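Local coordinates for protein aminopeptidase N (Francisella tularensis subsp. tularensis, PDB 5DLL) that probably removes N-terminal residues, alanine by preference, from intracellular peptides as a zinc-dependent aminopeptidase of the M1 family, at residues E30-F35 with A152-I157; V44-Y49 with L104-E109; V67-L72 with V108-S113; K75-H80 with N97-F102. One frame throughout, in Å; residues are numbered along the deposited sequence.

Contact 1: residues E30-F35 with A152-I157; sequences ETHLIF and AFTVKI
Strands 30-35 and 152-157 run parallel and in step, 12° apart in direction. The face with Thr31, Leu33, Phe35, Phe153, Val155 and Ile157 is buried in the protein, where Phe199, Leu201 and Ile167 pack on it. On this face Phe153, its CG anti to the carbonyl carbon, lays one ring face against Thr31. Thr31 CB sits 4.0 Å from the centroid of the Phe153 ring, a CH-pi contact offset toward the rim, and Thr31 CG2 approaches Phe153 CE2 to 3.6 Å. Leu33 CD1 meets that ring at its edge, while Val155 CG1 touches Phe35 CD1 obliquely at 4.1 Å; Thr31 OG1 turns to a hydrogen bond with Tyr143. Five backbone bonds join the strands, Leu33 N to Thr154 O (2.9 Å, 165° at the hydrogen) among the straighter, making the one parallel pairing of the mixed M1 N-terminal sheet. The opposite face, that of His32, Thr154 and Lys156, is partly open to solvent and has fewer side-chain contacts between the strands. There the His32 ring leans alongside Thr154, His32 CD2 3.6 Å from Thr154 CB, and meets Tyr49 at a steep angle. Lys156 touches Ile34 CG1 with its CB, then bends at chi3 and leads NZ away.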
loop_
_atom_site.group_PDB
_atom_site.type_symbol
_atom_site.label_atom_id
_atom_site.label_comp_id
_atom_site.label_asym_id
_atom_site.label_seq_id
_atom_site.Cartn_x
_atom_site.Cartn_y
_atom_site.Cartn_z
ATOM N N GLU A 30 -21.927 -14.741 21.596
ATOM C CA GLU A 30 -21.991 -13.367 22.092
ATOM C C GLU A 30 -20.896 -13.073 23.107
ATOM O O GLU A 30 -20.435 -13.958 23.819
ATOM C CB GLU A 30 -23.348 -13.080 22.737
ATOM C CG GLU A 30 -24.535 -13.394 21.844
ATOM C CD GLU A 30 -25.700 -12.456 22.065
ATOM O OE1 GLU A 30 -26.011 -12.156 23.233
ATOM O OE2 GLU A 30 -26.303 -12.013 21.063
ATOM N N THR A 31 -20.511 -11.804 23.178
ATOM C CA THR A 31 -19.474 -11.342 24.087
ATOM C C THR A 31 -19.934 -10.031 24.724
ATOM O O THR A 31 -20.149 -9.040 24.025
ATOM C CB THR A 31 -18.159 -11.116 23.319
ATOM O OG1 THR A 31 -17.765 -12.340 22.680
ATOM C CG2 THR A 31 -17.053 -10.639 24.255
ATOM N N HIS A 32 -20.115 -10.038 26.041
ATOM C CA HIS A 32 -20.536 -8.844 26.772
ATOM C C HIS A 32 -19.411 -8.388 27.682
ATOM O O HIS A 32 -19.046 -9.098 28.616
ATOM C CB HIS A 32 -21.788 -9.125 27.599
ATOM C CG HIS A 32 -22.992 -9.446 26.774
ATOM N ND1 HIS A 32 -23.080 -10.584 26.001
ATOM C CD2 HIS A 32 -24.155 -8.779 26.597
ATOM C CE1 HIS A 32 -24.245 -10.602 25.382
ATOM N NE2 HIS A 32 -24.917 -9.518 25.725
ATOM N N LEU A 33 -18.869 -7.206 27.402
ATOM C CA LEU A 33 -17.752 -6.659 28.161
ATOM C C LEU A 33 -18.168 -5.422 28.945
ATOM O O LEU A 33 -19.054 -4.679 28.524
ATOM C CB LEU A 33 -16.591 -6.297 27.225
ATOM C CG LEU A 33 -16.203 -7.327 26.158
ATOM C CD1 LEU A 33 -15.008 -6.825 25.361
ATOM C CD2 LEU A 33 -15.912 -8.687 26.774
ATOM N N ILE A 34 -17.528 -5.230 30.098
ATOM C CA ILE A 34 -17.630 -3.996 30.876
ATOM C C ILE A 34 -16.212 -3.527 31.182
ATOM O O ILE A 34 -15.406 -4.289 31.725
ATOM C CB ILE A 34 -18.398 -4.194 32.205
ATOM C CG1 ILE A 34 -19.818 -4.723 31.941
ATOM C CG2 ILE A 34 -18.457 -2.883 32.987
ATOM C CD1 ILE A 34 -20.499 -5.324 33.153
ATOM N N PHE A 35 -15.913 -2.285 30.814
ATOM C CA PHE A 35 -14.610 -1.678 31.080
ATOM C C PHE A 35 -14.748 -0.583 32.136
ATOM O O PHE A 35 -15.461 0.407 31.926
ATOM C CB PHE A 35 -14.018 -1.074 29.806
ATOM C CG PHE A 35 -13.543 -2.094 28.806
ATOM C CD1 PHE A 35 -14.444 -2.721 27.949
ATOM C CD2 PHE A 35 -12.195 -2.409 28.700
ATOM C CE1 PHE A 35 -14.010 -3.652 27.019
ATOM C CE2 PHE A 35 -11.754 -3.342 27.773
ATOM C CZ PHE A 35 -12.664 -3.963 26.932
ATOM N N ALA A 152 -21.093 -11.625 18.555
ATOM C CA ALA A 152 -21.812 -10.360 18.684
ATOM C C ALA A 152 -21.399 -9.645 19.974
ATOM O O ALA A 152 -21.548 -10.190 21.067
ATOM C CB ALA A 152 -23.310 -10.606 18.667
ATOM N N PHE A 153 -20.888 -8.422 19.835
ATOM C CA PHE A 153 -20.302 -7.680 20.957
ATOM C C PHE A 153 -21.227 -6.607 21.532
ATOM O O PHE A 153 -21.661 -5.713 20.809
ATOM C CB PHE A 153 -19.001 -6.994 20.516
ATOM C CG PHE A 153 -17.796 -7.893 20.535
ATOM C CD1 PHE A 153 -17.582 -8.813 19.519
ATOM C CD2 PHE A 153 -16.860 -7.799 21.555
ATOM C CE1 PHE A 153 -16.464 -9.631 19.523
ATOM C CE2 PHE A 153 -15.738 -8.614 21.563
ATOM C CZ PHE A 153 -15.538 -9.531 20.547
ATOM N N THR A 154 -21.510 -6.702 22.830
ATOM C CA THR A 154 -22.068 -5.585 23.596
ATOM C C THR A 154 -20.983 -5.130 24.550
ATOM O O THR A 154 -20.348 -5.957 25.197
ATOM C CB THR A 154 -23.296 -5.997 24.426
ATOM O OG1 THR A 154 -24.221 -6.711 23.596
ATOM C CG2 THR A 154 -23.976 -4.765 25.033
ATOM N N VAL A 155 -20.773 -3.821 24.642
ATOM C CA VAL A 155 -19.626 -3.273 25.366
ATOM C C VAL A 155 -20.025 -2.041 26.178
ATOM O O VAL A 155 -20.390 -1.025 25.601
ATOM C CB VAL A 155 -18.496 -2.871 24.375
ATOM C CG1 VAL A 155 -17.327 -2.211 25.103
ATOM C CG2 VAL A 155 -18.023 -4.076 23.564
ATOM N N LYS A 156 -19.951 -2.130 27.507
ATOM C CA LYS A 156 -20.119 -0.952 28.370
ATOM C C LYS A 156 -18.753 -0.364 28.718
ATOM O O LYS A 156 -17.783 -1.103 28.868
ATOM C CB LYS A 156 -20.883 -1.301 29.655
ATOM C CG LYS A 156 -21.280 -0.077 30.479
ATOM C CD LYS A 156 -21.860 -0.440 31.837
ATOM C CE LYS A 156 -23.175 -1.202 31.731
ATOM N NZ LYS A 156 -23.892 -1.235 33.036
ATOM N N ILE A 157 -18.682 0.961 28.845
ATOM C CA ILE A 157 -17.448 1.651 29.240
ATOM C C ILE A 157 -17.740 2.640 30.365
ATOM O O ILE A 157 -18.560 3.538 30.194
ATOM C CB ILE A 157 -16.819 2.432 28.059
ATOM C CG1 ILE A 157 -16.575 1.509 26.860
ATOM C CG2 ILE A 157 -15.512 3.093 28.486
ATOM C CD1 ILE A 157 -16.065 2.230 25.629
#

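Contact 2: residues V44-Y49 with L104-E109; sequences VTANLY and LQTVVE. With NA (sodium ion), chain R.
A sodium ion sits against the backbone of two paired strands, held by carbonyl oxygens from both: Val44 O at 2.3 Å and Thr106 O at 2.2 Å from NA. Thr106 binds a second time through its hydroxyl, OG1 lying 2.4 Å from NA. Its chi1 of 73° puts OG1 between the backbone N and the carbonyl carbon, on the ion's side, and Thr141 OG1 completes the protein ligands. The strands, 44-49 and 104-109, are antiparallel neighbours in the mixed sheet of the N-terminal domain. Thr106 O does double duty, also accepting Ala46 N at 2.9 Å from above its carbonyl plane; Val44 O receives only a weak bond from Val108 N. Further along, away from the metal, Leu48 N points almost straight at Leu104 O (176°). Ala46 CB and Val108 CG2 flank the ion with carbon, the latter 3.8 Å from NA. On the other face the extended Gln105 chain lies beside Asn47, whose ND2 is 3.7 Å from Gln105 CG, their amide planes 32° apart. All four protein ligands are neutral oxygens, so the ion is held by their dipoles and not by a carboxylate, consistent with a monovalent cation.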
loop_
_atom_site.group_PDB
_atom_site.type_symbol
_atom_site.label_atom_id
_atom_site.label_comp_id
_atom_site.label_asym_id
_atom_site.label_seq_id
_atom_site.Cartn_x
_atom_site.Cartn_y
_atom_site.Cartn_z
ATOM N N VAL A 44 -11.843 -5.546 33.658
ATOM C CA VAL A 44 -12.572 -6.071 32.506
ATOM C C VAL A 44 -13.380 -7.327 32.868
ATOM O O VAL A 44 -12.862 -8.467 32.873
ATOM C CB VAL A 44 -11.617 -6.371 31.330
ATOM C CG1 VAL A 44 -12.407 -6.734 30.079
ATOM C CG2 VAL A 44 -10.707 -5.176 31.067
ATOM N N THR A 45 -14.657 -7.096 33.174
ATOM C CA THR A 45 -15.641 -8.164 33.316
ATOM C C THR A 45 -16.080 -8.581 31.920
ATOM O O THR A 45 -16.264 -7.729 31.056
ATOM C CB THR A 45 -16.885 -7.700 34.102
ATOM O OG1 THR A 45 -16.482 -6.993 35.283
ATOM C CG2 THR A 45 -17.758 -8.898 34.492
ATOM N N ALA A 46 -16.244 -9.882 31.699
ATOM C CA ALA A 46 -16.621 -10.397 30.381
ATOM C C ALA A 46 -17.498 -11.636 30.484
ATOM O O ALA A 46 -17.105 -12.631 31.096
ATOM C CB ALA A 46 -15.386 -10.706 29.550
ATOM N N ASN A 47 -18.679 -11.566 29.872
ATOM C CA ASN A 47 -19.595 -12.696 29.805
ATOM C C ASN A 47 -19.550 -13.312 28.420
ATOM O O ASN A 47 -20.036 -12.724 27.458
ATOM C CB ASN A 47 -21.020 -12.255 30.119
ATOM C CG ASN A 47 -21.279 -12.134 31.599
ATOM O OD1 ASN A 47 -22.146 -12.813 32.138
ATOM N ND2 ASN A 47 -20.532 -11.264 32.266
ATOM N N LEU A 48 -18.966 -14.501 28.333
ATOM C CA LEU A 48 -18.800 -15.207 27.072
ATOM C C LEU A 48 -19.860 -16.284 26.980
ATOM O O LEU A 48 -19.899 -17.188 27.818
ATOM C CB LEU A 48 -17.409 -15.854 26.998
ATOM C CG LEU A 48 -16.246 -14.967 26.545
ATOM C CD1 LEU A 48 -16.318 -13.574 27.149
ATOM C CD2 LEU A 48 -14.918 -15.632 26.877
ATOM N N TYR A 49 -20.718 -16.186 25.967
ATOM C CA TYR A 49 -21.770 -17.179 25.747
ATOM C C TYR A 49 -21.284 -18.182 24.718
ATOM O O TYR A 49 -21.296 -17.925 23.521
ATOM C CB TYR A 49 -23.078 -16.503 25.351
ATOM C CG TYR A 49 -23.586 -15.613 26.463
ATOM C CD1 TYR A 49 -24.382 -16.123 27.478
ATOM C CD2 TYR A 49 -23.230 -14.274 26.525
ATOM C CE1 TYR A 49 -24.831 -15.315 28.509
ATOM C CE2 TYR A 49 -23.671 -13.464 27.553
ATOM C CZ TYR A 49 -24.472 -13.989 28.538
ATOM O OH TYR A 49 -24.909 -13.176 29.553
ATOM N N LEU A 104 -19.652 -18.100 30.543
ATOM C CA LEU A 104 -18.452 -17.986 31.353
ATOM C C LEU A 104 -18.149 -16.525 31.665
ATOM O O LEU A 104 -17.833 -15.753 30.766
ATOM C CB LEU A 104 -17.271 -18.606 30.610
ATOM C CG LEU A 104 -15.925 -18.563 31.334
ATOM C CD1 LEU A 104 -15.999 -19.325 32.647
ATOM C CD2 LEU A 104 -14.824 -19.118 30.445
ATOM N N GLN A 105 -18.238 -16.156 32.941
ATOM C CA GLN A 105 -17.895 -14.811 33.382
ATOM C C GLN A 105 -16.495 -14.774 33.972
ATOM O O GLN A 105 -16.180 -15.567 34.850
ATOM C CB GLN A 105 -18.889 -14.319 34.434
ATOM C CG GLN A 105 -18.601 -12.903 34.920
ATOM C CD GLN A 105 -19.560 -12.436 35.990
ATOM O OE1 GLN A 105 -20.705 -12.877 36.053
ATOM N NE2 GLN A 105 -19.094 -11.534 36.845
ATOM N N THR A 106 -15.672 -13.838 33.498
ATOM C CA THR A 106 -14.354 -13.577 34.080
ATOM C C THR A 106 -14.200 -12.091 34.377
ATOM O O THR A 106 -14.429 -11.258 33.493
ATOM C CB THR A 106 -13.192 -13.968 33.131
ATOM O OG1 THR A 106 -13.096 -13.024 32.045
ATOM C CG2 THR A 106 -13.368 -15.384 32.592
ATOM N N VAL A 107 -13.794 -11.766 35.601
ATOM C CA VAL A 107 -13.301 -10.423 35.917
ATOM C C VAL A 107 -11.780 -10.464 35.909
ATOM O O VAL A 107 -11.179 -11.382 36.463
ATOM C CB VAL A 107 -13.795 -9.910 37.284
ATOM C CG1 VAL A 107 -13.269 -8.503 37.543
ATOM C CG2 VAL A 107 -15.317 -9.934 37.340
ATOM N N VAL A 108 -11.175 -9.459 35.279
ATOM C CA VAL A 108 -9.729 -9.390 35.054
ATOM C C VAL A 108 -9.260 -7.950 35.285
ATOM O O VAL A 108 -10.027 -7.013 35.080
ATOM C CB VAL A 108 -9.391 -9.858 33.613
ATOM C CG1 VAL A 108 -8.101 -9.249 33.080
ATOM C CG2 VAL A 108 -9.321 -11.378 33.550
ATOM N N GLU A 109 -8.006 -7.781 35.711
ATOM C CA GLU A 109 -7.407 -6.453 35.888
ATOM C C GLU A 109 -6.161 -6.302 35.015
ATOM O O GLU A 109 -5.383 -7.241 34.868
ATOM C CB GLU A 109 -7.049 -6.229 37.357
ATOM C CG GLU A 109 -6.522 -4.839 37.681
ATOM C CD GLU A 109 -6.029 -4.741 39.109
ATOM O OE1 GLU A 109 -6.851 -4.927 40.032
ATOM O OE2 GLU A 109 -4.821 -4.485 39.308
HETATM NA NA NA R . -12.780 -10.598 32.105
#

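Contact 3: residues V67-L72 with V108-S113; sequences VELKLL and VEINPS
The antiparallel pairing of strands 70-76 and 101-110 has one end here, where the first residues of one strand meet the last of the other. Lys70 and Glu109 form a hydrogen-bonded pair: Lys70 N gives to Glu109 O at 3.2 Å, and Glu109 N to Lys70 O at 2.9 Å, each donor lying in the plane of the carbonyl it approaches. Next to it Leu71 and Val108 face each other as a non-hydrogen-bonded pair. The axes diverge from antiparallel, at 145°, and no backbone bond continues the pairing to Leu69 and Ile110, whose side chains meet instead. Leu69 CD2 touches Ile110 CG2 at 3.6 Å, the chains side by side, and the Leu69 side chain crosses Val108 obliquely, CD2 lying 3.9 Å from Val108 CG1. Ile110 keeps CG1 in the crowded position between the backbone N and the carbonyl carbon (chi1 56°), leaving CG2 anti to the carbonyl carbon and turned to the leucine. Around this apolar cluster in the mixed sheet of the N-terminal domain, Tyr142 packs on Leu69, and Thr42 and Val44 of strand 42-52 on Ile110. On the other face Lys70 and Glu109 stretch out with extended chains, yet Lys70 NZ stays 4.5 Å from Glu109 OE1, too far for a salt bridge. The Leu72 side chain crosses Glu109 obliquely, Leu72 CD1 lying 4.1 Å from both Glu109 CB and OE1.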
loop_
_atom_site.group_PDB
_atom_site.type_symbol
_atom_site.label_atom_id
_atom_site.label_comp_id
_atom_site.label_asym_id
_atom_site.label_seq_id
_atom_site.Cartn_x
_atom_site.Cartn_y
_atom_site.Cartn_z
ATOM N N VAL A 67 -3.061 -13.087 28.167
ATOM C CA VAL A 67 -1.669 -12.712 28.401
ATOM C C VAL A 67 -1.580 -11.438 29.239
ATOM O O VAL A 67 -2.222 -10.440 28.929
ATOM C CB VAL A 67 -0.924 -12.519 27.058
ATOM C CG1 VAL A 67 0.495 -12.010 27.279
ATOM C CG2 VAL A 67 -0.907 -13.822 26.272
ATOM N N GLU A 68 -0.777 -11.491 30.300
ATOM C CA GLU A 68 -0.581 -10.361 31.211
ATOM C C GLU A 68 -1.896 -9.946 31.883
ATOM O O GLU A 68 -2.210 -8.760 31.989
ATOM C CB GLU A 68 0.107 -9.187 30.488
ATOM C CG GLU A 68 1.528 -9.523 30.031
ATOM C CD GLU A 68 2.069 -8.603 28.941
ATOM O OE1 GLU A 68 1.683 -7.415 28.896
ATOM O OE2 GLU A 68 2.901 -9.071 28.127
ATOM N N LEU A 69 -2.641 -10.947 32.356
ATOM C CA LEU A 69 -3.961 -10.745 32.965
ATOM C C LEU A 69 -3.974 -11.190 34.426
ATOM O O LEU A 69 -3.593 -12.320 34.740
ATOM C CB LEU A 69 -5.030 -11.542 32.206
ATOM C CG LEU A 69 -5.135 -11.324 30.695
ATOM C CD1 LEU A 69 -6.261 -12.164 30.119
ATOM C CD2 LEU A 69 -5.339 -9.852 30.371
ATOM N N LYS A 70 -4.426 -10.308 35.315
ATOM C CA LYS A 70 -4.643 -10.679 36.710
ATOM C C LYS A 70 -6.087 -11.146 36.862
ATOM O O LYS A 70 -7.009 -10.343 36.767
ATOM C CB LYS A 70 -4.353 -9.502 37.643
ATOM C CG LYS A 70 -4.234 -9.902 39.103
ATOM C CD LYS A 70 -4.102 -8.688 40.004
ATOM C CE LYS A 70 -4.244 -9.071 41.468
ATOM N NZ LYS A 70 -4.430 -7.876 42.333
ATOM N N LEU A 71 -6.272 -12.445 37.080
ATOM C CA LEU A 71 -7.598 -13.044 37.218
ATOM C C LEU A 71 -8.153 -12.865 38.630
ATOM O O LEU A 71 -7.696 -13.522 39.561
ATOM C CB LEU A 71 -7.534 -14.537 36.889
ATOM C CG LEU A 71 -8.837 -15.328 37.026
ATOM C CD1 LEU A 71 -9.879 -14.804 36.049
ATOM C CD2 LEU A 71 -8.584 -16.810 36.802
ATOM N N LEU A 72 -9.155 -12.002 38.776
ATOM C CA LEU A 72 -9.778 -11.744 40.073
ATOM C C LEU A 72 -10.976 -12.644 40.350
ATOM O O LEU A 72 -11.356 -12.828 41.505
ATOM C CB LEU A 72 -10.231 -10.284 40.167
ATOM C CG LEU A 72 -9.173 -9.226 39.865
ATOM C CD1 LEU A 72 -9.771 -7.835 39.996
ATOM C CD2 LEU A 72 -7.975 -9.393 40.786
ATOM N N VAL A 108 -11.175 -9.459 35.279
ATOM C CA VAL A 108 -9.729 -9.390 35.054
ATOM C C VAL A 108 -9.260 -7.950 35.285
ATOM O O VAL A 108 -10.027 -7.013 35.080
ATOM C CB VAL A 108 -9.391 -9.858 33.613
ATOM C CG1 VAL A 108 -8.101 -9.249 33.080
ATOM C CG2 VAL A 108 -9.321 -11.378 33.550
ATOM N N GLU A 109 -8.006 -7.781 35.711
ATOM C CA GLU A 109 -7.407 -6.453 35.888
ATOM C C GLU A 109 -6.161 -6.302 35.015
ATOM O O GLU A 109 -5.383 -7.241 34.868
ATOM C CB GLU A 109 -7.049 -6.229 37.357
ATOM C CG GLU A 109 -6.522 -4.839 37.681
ATOM C CD GLU A 109 -6.029 -4.741 39.109
ATOM O OE1 GLU A 109 -6.851 -4.927 40.032
ATOM O OE2 GLU A 109 -4.821 -4.485 39.308
ATOM N N ILE A 110 -5.973 -5.114 34.449
ATOM C CA ILE A 110 -4.856 -4.846 33.539
ATOM C C ILE A 110 -4.318 -3.429 33.709
ATOM O O ILE A 110 -4.996 -2.551 34.240
ATOM C CB ILE A 110 -5.263 -5.046 32.063
ATOM C CG1 ILE A 110 -6.468 -4.165 31.709
ATOM C CG2 ILE A 110 -5.577 -6.511 31.792
ATOM C CD1 ILE A 110 -6.881 -4.238 30.255
ATOM N N ASN A 111 -3.095 -3.221 33.232
ATOM C CA ASN A 111 -2.375 -1.969 33.425
ATOM C C ASN A 111 -2.028 -1.341 32.074
ATOM O O ASN A 111 -1.005 -1.680 31.473
ATOM C CB ASN A 111 -1.112 -2.232 34.250
ATOM C CG ASN A 111 -0.552 -0.978 34.894
ATOM O OD1 ASN A 111 -0.855 0.147 34.489
ATOM N ND2 ASN A 111 0.282 -1.172 35.911
ATOM N N PRO A 112 -2.903 -0.446 31.576
ATOM C CA PRO A 112 -2.655 0.282 30.330
ATOM C C PRO A 112 -1.452 1.214 30.411
ATOM O O PRO A 112 -0.695 1.329 29.444
ATOM C CB PRO A 112 -3.942 1.090 30.133
ATOM C CG PRO A 112 -4.980 0.335 30.881
ATOM C CD PRO A 112 -4.271 -0.216 32.073
ATOM N N SER A 113 -1.280 1.863 31.559
ATOM C CA SER A 113 -0.167 2.776 31.775
ATOM C C SER A 113 1.178 2.089 31.563
ATOM O O SER A 113 2.136 2.724 31.111
ATOM C CB SER A 113 -0.234 3.349 33.186
ATOM O OG SER A 113 0.816 4.267 33.409
#

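Contact 4: residues K75-H80 with N97-F102; sequences KLNNKH and NVPEKF
Asn77 OD1 is gripped by one hydrogen bond, from the backbone N of Val103, the residue just after segment 97-102, and it rests at the same time against Phe102, 3.3 Å from Phe102 CB. Asn77 opens the tip of a two-residue beta hairpin: Leu76 to Lys79 form a type I' turn joining strands 70-76 and 79-80. Two bonds close it, Leu76 N to Lys79 O at 2.8 Å and Lys79 N to Leu76 O at 3.1 Å. Asn77 and Asn78 at its corners both take the left-handed backbone conformation, with phi of 50° and 70°, a state that asparagine tolerates well. No hydrogen bond spans segments 75-80 and 97-102 themselves; apart from Asn77 the meeting side chains are apolar. The Asn77 amide, its CG anti to the carbonyl carbon, crosses Phe102 at about a right angle, with the amide and ring planes 78° apart. Leu76 supplies the rest. Its CG, anti to the backbone N, sends the branched end toward 97-102, where it crosses Phe102 obliquely; Leu76 CG lies 3.8 Å from Phe102 CD2. Phe102 has its own CG between the backbone N and the carbonyl carbon, and its side chain also touches Ile50 of strand 42-52 and Leu62 of strand 62-65, so the hairpin adds its leucine to the apolar group around the buried Phe102 in the N-terminal domain. Both methyls of Leu76 also touch Phe102; CD2 in addition meets the proline ring tip to tip, 4.0 Å from Pro99 CD, while Leu76 CD1 lies 4.4 Å from Val98 CG1.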
loop_
_atom_site.group_PDB
_atom_site.type_symbol
_atom_site.label_atom_id
_atom_site.label_comp_id
_atom_site.label_asym_id
_atom_site.label_seq_id
_atom_site.Cartn_x
_atom_site.Cartn_y
_atom_site.Cartn_z
ATOM N N LYS A 75 -16.478 -17.572 36.957
ATOM C CA LYS A 75 -17.698 -18.332 37.217
ATOM C C LYS A 75 -18.203 -18.955 35.924
ATOM O O LYS A 75 -18.194 -18.310 34.880
ATOM C CB LYS A 75 -18.787 -17.425 37.798
ATOM C CG LYS A 75 -18.320 -16.541 38.942
ATOM C CD LYS A 75 -19.491 -15.940 39.702
ATOM C CE LYS A 75 -20.270 -14.947 38.858
ATOM N NZ LYS A 75 -21.256 -14.196 39.684
ATOM N N LEU A 76 -18.640 -20.209 36.001
ATOM C CA LEU A 76 -19.248 -20.901 34.870
ATOM C C LEU A 76 -20.712 -21.157 35.207
ATOM O O LEU A 76 -21.016 -21.700 36.273
ATOM C CB LEU A 76 -18.515 -22.216 34.594
ATOM C CG LEU A 76 -18.754 -22.896 33.236
ATOM C CD1 LEU A 76 -17.509 -23.648 32.791
ATOM C CD2 LEU A 76 -19.950 -23.835 33.269
ATOM N N ASN A 77 -21.608 -20.760 34.301
ATOM C CA ASN A 77 -23.057 -20.815 34.530
ATOM C C ASN A 77 -23.440 -20.173 35.868
ATOM O O ASN A 77 -24.213 -20.731 36.659
ATOM C CB ASN A 77 -23.583 -22.256 34.412
ATOM C CG ASN A 77 -23.697 -22.726 32.966
ATOM O OD1 ASN A 77 -23.798 -21.923 32.037
ATOM N ND2 ASN A 77 -23.698 -24.040 32.774
ATOM N N ASN A 78 -22.857 -18.998 36.109
ATOM C CA ASN A 78 -23.140 -18.174 37.288
ATOM C C ASN A 78 -22.625 -18.737 38.630
ATOM O O ASN A 78 -22.783 -18.093 39.673
ATOM C CB ASN A 78 -24.647 -17.872 37.366
ATOM C CG ASN A 78 -24.945 -16.473 37.869
ATOM O OD1 ASN A 78 -24.121 -15.564 37.752
ATOM N ND2 ASN A 78 -26.142 -16.287 38.418
ATOM N N LYS A 79 -21.998 -19.916 38.602
ATOM C CA LYS A 79 -21.411 -20.529 39.793
ATOM C C LYS A 79 -19.881 -20.448 39.729
ATOM O O LYS A 79 -19.293 -20.662 38.669
ATOM C CB LYS A 79 -21.853 -21.989 39.903
ATOM C CG LYS A 79 -21.688 -22.573 41.296
ATOM C CD LYS A 79 -21.692 -24.090 41.278
ATOM C CE LYS A 79 -21.507 -24.641 42.681
ATOM N NZ LYS A 79 -21.316 -26.116 42.681
ATOM N N HIS A 80 -19.246 -20.146 40.861
ATOM C CA HIS A 80 -17.782 -19.997 40.924
ATOM C C HIS A 80 -17.047 -21.298 40.623
ATOM O O HIS A 80 -17.535 -22.384 40.938
ATOM C CB HIS A 80 -17.343 -19.490 42.301
ATOM C CG HIS A 80 -17.539 -18.020 42.495
ATOM N ND1 HIS A 80 -16.533 -17.102 42.284
ATOM C CD2 HIS A 80 -18.625 -17.309 42.881
ATOM C CE1 HIS A 80 -16.991 -15.888 42.529
ATOM N NE2 HIS A 80 -18.257 -15.985 42.894
ATOM N N ASN A 97 -13.827 -30.677 30.905
ATOM C CA ASN A 97 -15.199 -31.168 31.076
ATOM C C ASN A 97 -16.246 -30.062 31.169
ATOM O O ASN A 97 -17.077 -30.059 32.080
ATOM C CB ASN A 97 -15.280 -32.077 32.304
ATOM C CG ASN A 97 -14.197 -33.132 32.312
ATOM O OD1 ASN A 97 -13.522 -33.341 33.322
ATOM N ND2 ASN A 97 -14.010 -33.793 31.176
ATOM N N VAL A 98 -16.190 -29.128 30.222
ATOM C CA VAL A 98 -17.175 -28.054 30.140
ATOM C C VAL A 98 -18.432 -28.579 29.446
ATOM O O VAL A 98 -18.355 -29.561 28.705
ATOM C CB VAL A 98 -16.635 -26.815 29.388
ATOM C CG1 VAL A 98 -15.337 -26.327 30.014
ATOM C CG2 VAL A 98 -16.440 -27.099 27.902
ATOM N N PRO A 99 -19.592 -27.933 29.683
ATOM C CA PRO A 99 -20.846 -28.354 29.038
ATOM C C PRO A 99 -20.959 -28.007 27.546
ATOM O O PRO A 99 -20.123 -27.275 27.002
ATOM C CB PRO A 99 -21.932 -27.602 29.830
ATOM C CG PRO A 99 -21.256 -27.019 31.025
ATOM C CD PRO A 99 -19.817 -26.849 30.657
ATOM N N GLU A 100 -22.009 -28.524 26.911
ATOM C CA GLU A 100 -22.285 -28.277 25.492
ATOM C C GLU A 100 -22.655 -26.817 25.226
ATOM O O GLU A 100 -22.446 -26.307 24.124
ATOM C CB GLU A 100 -23.431 -29.177 25.005
ATOM C CG GLU A 100 -23.131 -30.671 25.018
ATOM C CD GLU A 100 -22.230 -31.109 23.878
ATOM O OE1 GLU A 100 -22.571 -30.839 22.709
ATOM O OE2 GLU A 100 -21.184 -31.736 24.152
ATOM N N LYS A 101 -23.226 -26.160 26.233
ATOM C CA LYS A 101 -23.679 -24.778 26.109
ATOM C C LYS A 101 -23.627 -24.123 27.485
ATOM O O LYS A 101 -24.209 -24.640 28.441
ATOM C CB LYS A 101 -25.106 -24.751 25.554
ATOM C CG LYS A 101 -25.481 -23.486 24.798
ATOM C CD LYS A 101 -26.784 -23.679 24.029
ATOM C CE LYS A 101 -27.103 -22.496 23.126
ATOM N NZ LYS A 101 -27.382 -21.247 23.890
ATOM N N PHE A 102 -22.919 -22.999 27.590
ATOM C CA PHE A 102 -22.723 -22.334 28.884
ATOM C C PHE A 102 -22.297 -20.869 28.765
ATOM O O PHE A 102 -21.882 -20.406 27.701
ATOM C CB PHE A 102 -21.690 -23.099 29.724
ATOM C CG PHE A 102 -20.308 -23.135 29.116
ATOM C CD1 PHE A 102 -19.994 -24.048 28.116
ATOM C CD2 PHE A 102 -19.314 -22.269 29.555
ATOM C CE1 PHE A 102 -18.728 -24.090 27.558
ATOM C CE2 PHE A 102 -18.041 -22.311 29.004
ATOM C CZ PHE A 102 -17.751 -23.220 28.002
#

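In the fold
All four contacts belong to one mixed sheet of the M1 N-terminal domain, whose strands here succeed one another as 150-160, 26-36, 42-52, 101-110 and 70-76. Contact 1 closes the longest loop and encloses the other three along the chain; contact 4 lies within the loops of contacts 2 and 3. Contacts 1 and 2 have centres about 9 Å apart and join through strands 26-36 and 42-52, His32 O meeting Asn47 N at 2.8 Å. Contacts 2 and 3 share Val108 and Glu109; contacts 3 and 4, about 23 Å apart between centres, occupy opposite ends of the 70-76 and 101-110 pairing. Strands both adjacent and distant in sequence thus form one sheet, away from the zinc, with sodium bound at contact 2.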